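Local coordinates for protein group 3 allergen SMIPP-S YvT004A06 (Sarcoptes scabiei type hominis, PDB 3H7T) that is an inactivated paralogue of the trypsin-like serine proteases and probably lacks their proteolytic activity, at residues 5-9 with 10-14; 125-129 with 130-134; 148-151 with 152-155. One frame throughout, in Å; residues are numbered along the deposited sequence. Where two conformers were deposited one is given.

Interaction 1 of 3, residues 5-9 with 10-14; sequences KKSDI and TKEPW
Asp-8 and Thr-10 pair through one carboxylate oxygen, which takes two donors of the same residue. Asp-8 OD1 accepts from Thr-10 N at 2.9 Å, met well above the carboxylate plane. From the opposite face of that plane Thr-10 OG1 reaches Asp-8 OD1 at 2.6 Å, on the anti side. The hydroxyl can do so because it lies between its own backbone N and carbonyl carbon (chi1 66°), a torsion that turns OG1 toward Asp-8.

Among the backbone bonds, Lys-11 N gives to Asp-8 O at 2.8 Å, while the bonds from Glu-12 N to Asp-8 O and Ile-9 O are weak. An Asx turn, headed by the Asp-8 side chain, is thus superposed on a type I beta-turn of residues 8-11, by which the chain passes from strand 5-6 toward strand 15-20, the first of the closed barrel of this trypsin-like fold. Ser-58 OG, outside the turn, accepts from Ile-9 N.

Van der Waals contacts set carbons against carbonyl oxygens: Ile-9 CD1 rests 3.5 Å from Glu-12 O, and the Pro-13 ring lies with CD 3.5 Å from Ile-9 O. Between carbons, Lys-11 CG passes 3.9 Å from Asp-8 CB.

Ser-7 and Glu-12 are both buried. Ser-7 OG lies 2.7 Å from Glu-12 OE1 and is also within hydrogen-bonding reach of Glu-141. With the Glu-12 and Glu-141 carboxylates close together, one may have a raised pKa, though Lys-5, salt-bridged to Glu-141, would offset some of the charge.

Interaction 2 of 3, residues 125-129 with 130-134; sequences WGSTN and FKSLE
The flat amide of Asn-129 has Ser-132 over one face: both Ser-132 N and Ser-132 OG approach OD1 from that side. The N-H lies 29° from the carbonyl plane, 3.0 Å from Asn-129 OD1. In the modelled conformer of Ser-132, the hydroxyl OG stands 51° out of that plane, not on a lone pair, 2.8 Å from Asn-129 OD1. A weak bond from Lys-131 N to Asn-129 OD1 adds a third donor and closes an Asx turn. The amide folds back over its own backbone (chi1 71°), which brings OD1 to the N-H groups of residues 131 and 132; the backbone bond of the type I turn 129-132, Ser-132 N to Asn-129 O, is weak.

Ser-127 OG approaches Ser-132 O at 2.5 Å, a short bond doubtful in detail, since both serines have alternate conformers. In the modelled conformer a water bridges Ser-127 OG to Glu-134 O, and Ser-127 CA makes a CH...O contact with Glu-134 O.

This autolysis loop of trypsin-like proteases runs at the surface from strand 119-124 to strand 140-147, tied at its start by Gly-126 to Asp-185 and by backbone bonding of Ser-127 to Ile-1 and Tyr-183, while Phe-130 touches Ile-2 and Ser-208.

Interaction 3 of 3, residues 148-151 with 152-155; sequences DRKS and CEEQ. With ZN (zinc ion), chain D.
Lys-150 and Glu-153, one helical turn apart, slant across each other so that ammonium and carboxylate meet at their ends, in a long salt bridge whose hydrogen bond is weak, 3.5 Å from Lys-150 NZ to Glu-153 OE1. Glu-153 is extended beyond CG (chi2 179°), with CG anti to the backbone N, carrying its carboxylate out to a zinc ion. Binding is uneven: Glu-153 OE2 lies 2.4 Å from the zinc and Glu-153 OE1 2.7 Å. A water on the same zinc, 2.9 Å from Lys-150 NZ, links metal and ammonium; its very short approach to Glu-153 OE1 is doubtful. The lysine, bent at chi2 (60°), leans toward this site.

Glu-154 instead meets Lys-150 at about a right angle, its OE1 against the aliphatic part, 3.6 Å from Lys-150 CG. Both pairs ride on helix 149-157, the intermediate helix of chymotrypsin-like proteases. Asp-148 is its N-cap: OD2 takes the Ser-151 N-H at 3.1 Å, and its carbonyl receives Cys-152 N almost head-on.

Gln-155 lays its CG 3.2 Å from Ser-151 O. Cys-152 points another way, into the disulfide with Cys-171. Arg-149 likewise leads off the helix, to Asp-113 and the carbonyl of Val-169.

In the fold
The three contacts offer a worked example of one device in different settings: an Asp or Asn side chain folds back on backbone N-H groups, making Asx turns in interactions 1 and 2 and a helix cap in interaction 3. Interaction 1 is partly buried and its acids meet protein donors; interactions 2 and 3 are surface contacts, where water, and in interaction 3 zinc, joins in. All three border strand 140-147: 5-9 includes a strand paired with it, 125-134 lies in the loop before it and 148-155 follows it. Interactions 1 and 2 come within about 5 Å at their nearest atoms, whereas interaction 3 is remote, its centre about 30 Å from that of interaction 1.

Interaction 1 of 3, residues 5-9 with 10-14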
ATOM      1  N   LYS A   5      -0.678  11.579  11.795  1.00 22.20           N
ATOM      2  CA  LYS A   5      -1.513  11.766  12.980  1.00 24.29           C
ATOM      3  C   LYS A   5      -2.565  10.678  13.061  1.00 24.14           C
ATOM      4  O   LYS A   5      -2.832   9.993  12.064  1.00 23.09           O
ATOM      5  CB  LYS A   5      -2.148  13.160  12.998  1.00 25.22           C
ATOM      6  CG  LYS A   5      -2.929  13.537  11.752  1.00 30.11           C
ATOM      7  CD  LYS A   5      -3.750  14.801  12.011  1.00 40.68           C
ATOM      8  CE  LYS A   5      -4.041  15.569  10.728  1.00 43.71           C
ATOM      9  NZ  LYS A   5      -5.020  14.865   9.862  1.00 47.99           N
ATOM     10  N   LYS A   6      -3.150  10.511  14.246  1.00 24.34           N
ATOM     11  CA  LYS A   6      -4.177   9.496  14.452  1.00 25.56           C
ATOM     12  C   LYS A   6      -5.362   9.767  13.543  1.00 25.40           C
ATOM     13  O   LYS A   6      -5.826  10.900  13.429  1.00 25.61           O
ATOM     14  CB  LYS A   6      -4.633   9.432  15.920  1.00 26.25           C
ATOM     15  CG  LYS A   6      -5.567   8.253  16.203  1.00 32.43           C
ATOM     16  CD  LYS A   6      -6.497   8.483  17.400  1.00 38.11           C
ATOM     17  CE  LYS A   6      -5.814   8.190  18.715  1.00 40.46           C
ATOM     18  NZ  LYS A   6      -6.809   7.919  19.812  1.00 41.24           N
ATOM     19  N   SER A   7      -5.831   8.721  12.879  1.00 25.06           N
ATOM     20  CA  SER A   7      -6.956   8.841  11.983  1.00 25.46           C
ATOM     21  C   SER A   7      -8.155   8.048  12.506  1.00 25.24           C
ATOM     22  O   SER A   7      -8.207   7.673  13.680  1.00 24.25           O
ATOM     23  CB  SER A   7      -6.564   8.361  10.584  1.00 26.48           C
ATOM     24  OG  SER A   7      -7.529   8.762   9.624  1.00 26.16           O
ATOM     25  N   ASP A   8      -9.106   7.802  11.614  1.00 25.18           N
ATOM     26  CA  ASP A   8     -10.289   7.003  11.904  1.00 26.17           C
ATOM     27  C   ASP A   8     -10.665   6.263  10.628  1.00 24.50           C
ATOM     28  O   ASP A   8     -10.484   6.799   9.524  1.00 24.63           O
ATOM     29  CB  ASP A   8     -11.439   7.904  12.353  1.00 26.96           C
ATOM     30  CG  ASP A   8     -12.633   7.117  12.838  1.00 33.99           C
ATOM     31  OD1 ASP A   8     -13.553   6.877  12.029  1.00 36.61           O
ATOM     32  OD2 ASP A   8     -12.648   6.719  14.023  1.00 44.67           O
ATOM     33  N   ILE A   9     -11.177   5.041  10.764  1.00 23.60           N
ATOM     34  CA  ILE A   9     -11.515   4.218   9.594  1.00 23.89           C
ATOM     35  C   ILE A   9     -12.618   4.855   8.732  1.00 25.13           C
ATOM     36  O   ILE A   9     -12.721   4.547   7.545  1.00 24.31           O
ATOM     37  CB  ILE A   9     -11.834   2.730   9.964  1.00 23.11           C
ATOM     38  CG1 ILE A   9     -11.791   1.812   8.731  1.00 26.85           C
ATOM     39  CG2 ILE A   9     -13.188   2.607  10.675  1.00 20.99           C
ATOM     40  CD1 ILE A   9     -10.416   1.694   8.039  1.00 26.59           C
ATOM     41  N   THR A  10     -13.404   5.761   9.319  1.00 25.98           N
ATOM     42  CA  THR A  10     -14.416   6.499   8.552  1.00 26.74           C
ATOM     43  C   THR A  10     -13.775   7.549   7.638  1.00 26.95           C
ATOM     44  O   THR A  10     -14.363   7.938   6.629  1.00 27.49           O
ATOM     45  CB  THR A  10     -15.551   7.116   9.442  1.00 26.83           C
ATOM     46  OG1 THR A  10     -15.025   8.139  10.293  1.00 27.07           O
ATOM     47  CG2 THR A  10     -16.230   6.041  10.297  1.00 24.45           C
ATOM     48  N   LYS A  11     -12.553   7.971   7.967  1.00 26.69           N
ATOM     49  CA  LYS A  11     -11.798   8.883   7.096  1.00 26.66           C
ATOM     50  C   LYS A  11     -11.121   8.159   5.936  1.00 26.37           C
ATOM     51  O   LYS A  11     -10.857   8.765   4.904  1.00 27.34           O
ATOM     52  CB  LYS A  11     -10.764   9.695   7.881  1.00 26.21           C
ATOM     53  CG  LYS A  11     -11.272  10.250   9.211  1.00 33.24           C
ATOM     54  CD  LYS A  11     -12.099  11.517   9.040  1.00 40.93           C
ATOM     55  CE  LYS A  11     -11.237  12.764   9.164  1.00 44.67           C
ATOM     56  NZ  LYS A  11     -10.461  12.789  10.446  1.00 42.66           N
ATOM     57  N   GLU A  12     -10.817   6.875   6.109  1.00 25.85           N
ATOM     58  CA  GLU A  12     -10.231   6.073   5.031  1.00 25.44           C
ATOM     59  C   GLU A  12     -10.870   4.693   4.987  1.00 24.51           C
ATOM     60  O   GLU A  12     -10.184   3.694   5.207  1.00 23.35           O
ATOM     61  CB  GLU A  12      -8.705   5.946   5.179  1.00 25.74           C
ATOM     62  CG  GLU A  12      -7.927   7.235   5.037  1.00 22.64           C
ATOM     63  CD  GLU A  12      -7.687   7.941   6.361  1.00 25.45           C
ATOM     64  OE1 GLU A  12      -7.534   7.262   7.408  1.00 28.63           O
ATOM     65  OE2 GLU A  12      -7.623   9.184   6.351  1.00 29.21           O
ATOM     66  N   PRO A  13     -12.190   4.633   4.684  1.00 25.10           N
ATOM     67  CA  PRO A  13     -12.971   3.390   4.766  1.00 24.70           C
ATOM     68  C   PRO A  13     -12.538   2.302   3.784  1.00 24.91           C
ATOM     69  O   PRO A  13     -13.029   1.169   3.868  1.00 25.16           O
ATOM     70  CB  PRO A  13     -14.405   3.855   4.477  1.00 24.89           C
ATOM     71  CG  PRO A  13     -14.244   5.141   3.720  1.00 25.28           C
ATOM     72  CD  PRO A  13     -13.038   5.783   4.311  1.00 24.14           C
ATOM     73  N   TRP A  14     -11.621   2.648   2.879  1.00 24.71           N
ATOM     74  CA  TRP A  14     -11.044   1.706   1.921  1.00 24.75           C
ATOM     75  C   TRP A  14      -9.881   0.910   2.504  1.00 25.04           C
ATOM     76  O   TRP A  14      -9.517  -0.141   1.970  1.00 25.60           O
ATOM     77  CB  TRP A  14     -10.580   2.443   0.654  1.00 24.88           C
ATOM     78  CG  TRP A  14      -9.751   3.672   0.935  1.00 23.41           C
ATOM     79  CD1 TRP A  14      -8.390   3.732   1.106  1.00 21.59           C
ATOM     80  CD2 TRP A  14     -10.231   5.015   1.070  1.00 24.91           C
ATOM     81  NE1 TRP A  14      -8.004   5.027   1.342  1.00 23.20           N
ATOM     82  CE2 TRP A  14      -9.112   5.835   1.328  1.00 26.01           C
ATOM     83  CE3 TRP A  14     -11.504   5.606   0.999  1.00 26.05           C
ATOM     84  CZ2 TRP A  14      -9.222   7.224   1.517  1.00 23.90           C
ATOM     85  CZ3 TRP A  14     -11.612   6.981   1.185  1.00 27.11           C
ATOM     86  CH2 TRP A  14     -10.469   7.774   1.444  1.00 26.04           C
TER

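Interaction 2 of 3, residues 125-129 with 130-134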
ATOM      1  N   TRP A 125      -1.102   1.289   9.527  1.00 18.27           N
ATOM      2  CA  TRP A 125      -0.801   0.929  10.919  1.00 18.30           C
ATOM      3  C   TRP A 125       0.678   0.619  11.141  1.00 18.92           C
ATOM      4  O   TRP A 125       1.022  -0.070  12.095  1.00 20.73           O
ATOM      5  CB  TRP A 125      -1.612  -0.300  11.332  1.00 18.37           C
ATOM      6  CG  TRP A 125      -3.101  -0.106  11.366  1.00 14.42           C
ATOM      7  CD1 TRP A 125      -3.857   0.246  12.447  1.00 18.61           C
ATOM      8  CD2 TRP A 125      -4.011  -0.304  10.284  1.00 19.79           C
ATOM      9  NE1 TRP A 125      -5.186   0.295  12.105  1.00 21.29           N
ATOM     10  CE2 TRP A 125      -5.313  -0.037  10.780  1.00 20.77           C
ATOM     11  CE3 TRP A 125      -3.857  -0.671   8.938  1.00 14.92           C
ATOM     12  CZ2 TRP A 125      -6.455  -0.117   9.975  1.00 23.38           C
ATOM     13  CZ3 TRP A 125      -5.002  -0.763   8.137  1.00 21.35           C
ATOM     14  CH2 TRP A 125      -6.281  -0.486   8.660  1.00 19.82           C
ATOM     15  N   GLY A 126       1.553   1.132  10.276  1.00 18.63           N
ATOM     16  CA  GLY A 126       2.996   0.903  10.423  1.00 19.66           C
ATOM     17  C   GLY A 126       3.613   1.702  11.560  1.00 18.71           C
ATOM     18  O   GLY A 126       2.933   2.524  12.192  1.00 17.23           O
ATOM     19  N   SER A 127       4.913   1.488  11.783  1.00 18.67           N
ATOM     20  CA  SER A 127       5.644   2.163  12.854  0.50 18.83           C
ATOM     21  C   SER A 127       5.565   3.682  12.717  1.00 19.67           C
ATOM     22  O   SER A 127       5.447   4.212  11.597  1.00 18.98           O
ATOM     23  CB  SER A 127       7.102   1.689  12.882  0.50 18.85           C
ATOM     24  OG  SER A 127       7.787   2.208  14.004  0.50 16.45           O
ATOM     25  N   THR A 128       5.609   4.373  13.860  1.00 19.04           N
ATOM     26  CA  THR A 128       5.493   5.829  13.905  1.00 20.82           C
ATOM     27  C   THR A 128       6.780   6.550  14.338  1.00 23.26           C
ATOM     28  O   THR A 128       6.760   7.743  14.636  1.00 22.05           O
ATOM     29  CB  THR A 128       4.320   6.278  14.810  1.00 21.50           C
ATOM     30  OG1 THR A 128       4.544   5.795  16.142  1.00 24.10           O
ATOM     31  CG2 THR A 128       2.972   5.735  14.279  1.00 14.60           C
ATOM     32  N   ASN A 129       7.888   5.817  14.395  1.00 27.06           N
ATOM     33  CA  ASN A 129       9.217   6.436  14.467  1.00 31.02           C
ATOM     34  C   ASN A 129      10.276   5.486  13.896  1.00 32.39           C
ATOM     35  O   ASN A 129      10.058   4.271  13.852  1.00 33.01           O
ATOM     36  CB  ASN A 129       9.537   6.914  15.889  1.00 32.26           C
ATOM     37  CG  ASN A 129       9.798   5.771  16.852  1.00 36.62           C
ATOM     38  OD1 ASN A 129      10.771   5.034  16.707  1.00 41.04           O
ATOM     39  ND2 ASN A 129       8.931   5.626  17.850  1.00 38.08           N
ATOM     40  N   PHE A 130      11.412   6.018  13.451  1.00 34.50           N
ATOM     41  CA  PHE A 130      12.364   5.189  12.701  1.00 35.91           C
ATOM     42  C   PHE A 130      13.213   4.268  13.578  1.00 35.25           C
ATOM     43  O   PHE A 130      13.899   3.388  13.065  1.00 37.34           O
ATOM     44  CB  PHE A 130      13.232   6.024  11.741  1.00 37.80           C
ATOM     45  CG  PHE A 130      13.099   5.616  10.284  1.00 39.23           C
ATOM     46  CD1 PHE A 130      13.823   4.540   9.772  1.00 44.60           C
ATOM     47  CD2 PHE A 130      12.247   6.308   9.430  1.00 43.82           C
ATOM     48  CE1 PHE A 130      13.694   4.158   8.429  1.00 44.02           C
ATOM     49  CE2 PHE A 130      12.108   5.935   8.081  1.00 42.60           C
ATOM     50  CZ  PHE A 130      12.837   4.862   7.584  1.00 44.18           C
ATOM     51  N   LYS A 131      13.143   4.436  14.894  1.00 32.87           N
ATOM     52  CA  LYS A 131      13.876   3.537  15.785  1.00 32.22           C
ATOM     53  C   LYS A 131      13.123   2.252  16.110  1.00 30.63           C
ATOM     54  O   LYS A 131      13.738   1.217  16.350  1.00 31.50           O
ATOM     55  CB  LYS A 131      14.311   4.254  17.063  1.00 31.05           C
ATOM     56  CG  LYS A 131      15.475   5.179  16.817  1.00 32.30           C
ATOM     57  CD  LYS A 131      16.022   5.754  18.094  1.00 28.13           C
ATOM     58  CE  LYS A 131      17.104   6.754  17.776  1.00 28.68           C
ATOM     59  NZ  LYS A 131      17.756   7.294  19.001  1.00 35.16           N
ATOM     60  N   SER A 132      11.797   2.323  16.103  1.00 29.01           N
ATOM     61  CA  SER A 132      10.968   1.175  16.458  0.50 28.05           C
ATOM     62  C   SER A 132      10.435   0.445  15.237  1.00 26.68           C
ATOM     63  O   SER A 132      10.045   1.058  14.247  1.00 27.31           O
ATOM     64  CB  SER A 132       9.815   1.603  17.367  0.50 28.08           C
ATOM     65  OG  SER A 132       9.181   2.768  16.868  0.50 32.28           O
ATOM     66  N   LEU A 133      10.436  -0.876  15.313  1.00 25.56           N
ATOM     67  CA  LEU A 133       9.833  -1.701  14.276  1.00 24.80           C
ATOM     68  C   LEU A 133       8.424  -2.141  14.693  1.00 23.78           C
ATOM     69  O   LEU A 133       7.770  -2.877  13.971  1.00 24.32           O
ATOM     70  CB  LEU A 133      10.719  -2.915  13.976  1.00 24.93           C
ATOM     71  CG  LEU A 133      12.073  -2.652  13.304  1.00 26.84           C
ATOM     72  CD1 LEU A 133      12.916  -3.910  13.301  1.00 33.12           C
ATOM     73  CD2 LEU A 133      11.892  -2.141  11.868  1.00 23.64           C
ATOM     74  N   GLU A 134       7.954  -1.682  15.858  1.00 23.92           N
ATOM     75  CA  GLU A 134       6.611  -2.064  16.346  1.00 21.66           C
ATOM     76  C   GLU A 134       5.526  -1.325  15.557  1.00 21.40           C
ATOM     77  O   GLU A 134       5.708  -0.154  15.204  1.00 21.46           O
ATOM     78  CB  GLU A 134       6.459  -1.763  17.838  1.00 21.39           C
ATOM     79  CG  GLU A 134       7.423  -2.524  18.772  1.00 18.06           C
ATOM     80  CD  GLU A 134       7.194  -4.036  18.779  1.00 25.09           C
ATOM     81  OE1 GLU A 134       6.019  -4.471  18.785  1.00 28.87           O
ATOM     82  OE2 GLU A 134       8.195  -4.790  18.783  1.00 27.94           O
TER
HETATM   83  O   HOH W   1       6.217   2.320  16.212  1.00 29.42           O

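Interaction 3 of 3, residues 148-151 with 152-155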
ATOM      1  N   ASP A 148       9.305  14.816  -7.502  1.00 22.59           N
ATOM      2  CA  ASP A 148       9.665  14.520  -8.889  1.00 23.03           C
ATOM      3  C   ASP A 148      10.487  13.233  -9.025  1.00 22.78           C
ATOM      4  O   ASP A 148      11.506  13.076  -8.347  1.00 22.61           O
ATOM      5  CB  ASP A 148      10.451  15.696  -9.472  1.00 23.58           C
ATOM      6  CG  ASP A 148      10.826  15.471 -10.910  1.00 29.91           C
ATOM      7  OD1 ASP A 148       9.945  15.627 -11.780  1.00 35.00           O
ATOM      8  OD2 ASP A 148      11.997  15.119 -11.161  1.00 30.69           O
ATOM      9  N   ARG A 149      10.045  12.318  -9.894  1.00 22.37           N
ATOM     10  CA  ARG A 149      10.727  11.020 -10.066  1.00 23.13           C
ATOM     11  C   ARG A 149      12.230  11.118 -10.355  1.00 23.73           C
ATOM     12  O   ARG A 149      13.028  10.419  -9.723  1.00 23.71           O
ATOM     13  CB  ARG A 149      10.043  10.171 -11.141  1.00 23.90           C
ATOM     14  CG  ARG A 149      10.657   8.777 -11.315  1.00 22.03           C
ATOM     15  CD  ARG A 149       9.827   7.873 -12.224  1.00 21.59           C
ATOM     16  NE  ARG A 149       8.476   7.624 -11.716  1.00 19.26           N
ATOM     17  CZ  ARG A 149       7.375   8.218 -12.184  1.00 19.66           C
ATOM     18  NH1 ARG A 149       7.456   9.104 -13.170  1.00 21.41           N
ATOM     19  NH2 ARG A 149       6.190   7.935 -11.665  1.00 21.69           N
ATOM     20  N   LYS A 150      12.612  11.974 -11.308  1.00 23.40           N
ATOM     21  CA  LYS A 150      14.026  12.189 -11.606  1.00 24.92           C
ATOM     22  C   LYS A 150      14.819  12.652 -10.376  1.00 24.37           C
ATOM     23  O   LYS A 150      15.893  12.121 -10.082  1.00 23.77           O
ATOM     24  CB  LYS A 150      14.207  13.186 -12.762  1.00 26.05           C
ATOM     25  CG  LYS A 150      15.652  13.291 -13.260  1.00 31.45           C
ATOM     26  CD  LYS A 150      16.151  11.944 -13.763  1.00 40.20           C
ATOM     27  CE  LYS A 150      17.618  12.001 -14.163  1.00 45.96           C
ATOM     28  NZ  LYS A 150      18.097  10.672 -14.627  1.00 48.99           N
ATOM     29  N   SER A 151      14.275  13.637  -9.666  1.00 24.22           N
ATOM     30  CA  SER A 151      14.910  14.170  -8.467  1.00 26.13           C
ATOM     31  C   SER A 151      15.037  13.103  -7.367  1.00 25.97           C
ATOM     32  O   SER A 151      16.074  13.007  -6.693  1.00 26.76           O
ATOM     33  CB  SER A 151      14.150  15.410  -7.976  1.00 26.28           C
ATOM     34  OG  SER A 151      14.250  15.542  -6.568  1.00 33.68           O
ATOM     35  N   CYS A 152      13.998  12.286  -7.215  1.00 24.98           N
ATOM     36  CA  CYS A 152      14.020  11.171  -6.261  1.00 24.30           C
ATOM     37  C   CYS A 152      15.066  10.127  -6.643  1.00 23.26           C
ATOM     38  O   CYS A 152      15.819   9.665  -5.791  1.00 22.56           O
ATOM     39  CB  CYS A 152      12.636  10.535  -6.163  1.00 23.44           C
ATOM     40  SG  CYS A 152      12.480   9.105  -5.069  1.00 30.31           S
ATOM     41  N   GLU A 153      15.111   9.766  -7.925  1.00 22.43           N
ATOM     42  CA  GLU A 153      16.133   8.851  -8.414  1.00 21.92           C
ATOM     43  C   GLU A 153      17.554   9.339  -8.156  1.00 21.86           C
ATOM     44  O   GLU A 153      18.421   8.548  -7.763  1.00 21.39           O
ATOM     45  CB  GLU A 153      15.982   8.560  -9.907  1.00 21.33           C
ATOM     46  CG  GLU A 153      17.079   7.604 -10.362  1.00 26.92           C
ATOM     47  CD  GLU A 153      17.003   7.223 -11.814  1.00 33.68           C
ATOM     48  OE1 GLU A 153      16.798   8.112 -12.665  1.00 36.89           O
ATOM     49  OE2 GLU A 153      17.173   6.021 -12.096  1.00 37.00           O
ATOM     50  N   GLU A 154      17.787  10.627  -8.408  1.00 22.29           N
ATOM     51  CA  GLU A 154      19.093  11.246  -8.156  1.00 24.18           C
ATOM     52  C   GLU A 154      19.495  11.116  -6.685  1.00 24.56           C
ATOM     53  O   GLU A 154      20.640  10.749  -6.397  1.00 25.31           O
ATOM     54  CB  GLU A 154      19.113  12.711  -8.598  1.00 24.65           C
ATOM     55  CG  GLU A 154      19.057  12.902 -10.111  1.00 30.13           C
ATOM     56  CD  GLU A 154      18.825  14.343 -10.528  1.00 37.82           C
ATOM     57  OE1 GLU A 154      18.631  14.581 -11.741  1.00 40.67           O
ATOM     58  OE2 GLU A 154      18.832  15.238  -9.653  1.00 43.18           O
ATOM     59  N   GLN A 155      18.549  11.385  -5.774  1.00 24.59           N
ATOM     60  CA  GLN A 155      18.752  11.202  -4.326  1.00 25.60           C
ATOM     61  C   GLN A 155      19.094   9.757  -3.945  1.00 25.20           C
ATOM     62  O   GLN A 155      20.012   9.517  -3.159  1.00 26.78           O
ATOM     63  CB  GLN A 155      17.502  11.609  -3.530  1.00 25.84           C
ATOM     64  CG  GLN A 155      17.049  13.059  -3.637  1.00 29.00           C
ATOM     65  CD  GLN A 155      15.837  13.325  -2.758  1.00 34.24           C
ATOM     66  OE1 GLN A 155      15.826  12.973  -1.576  1.00 31.96           O
ATOM     67  NE2 GLN A 155      14.804  13.930  -3.335  1.00 36.41           N
TER
HETATM   68 ZN    ZN D 237      16.178   6.078 -14.329  1.00 65.45          ZN
HETATM   69  O   HOH W   2      16.582   8.248 -15.093  1.00 46.06           O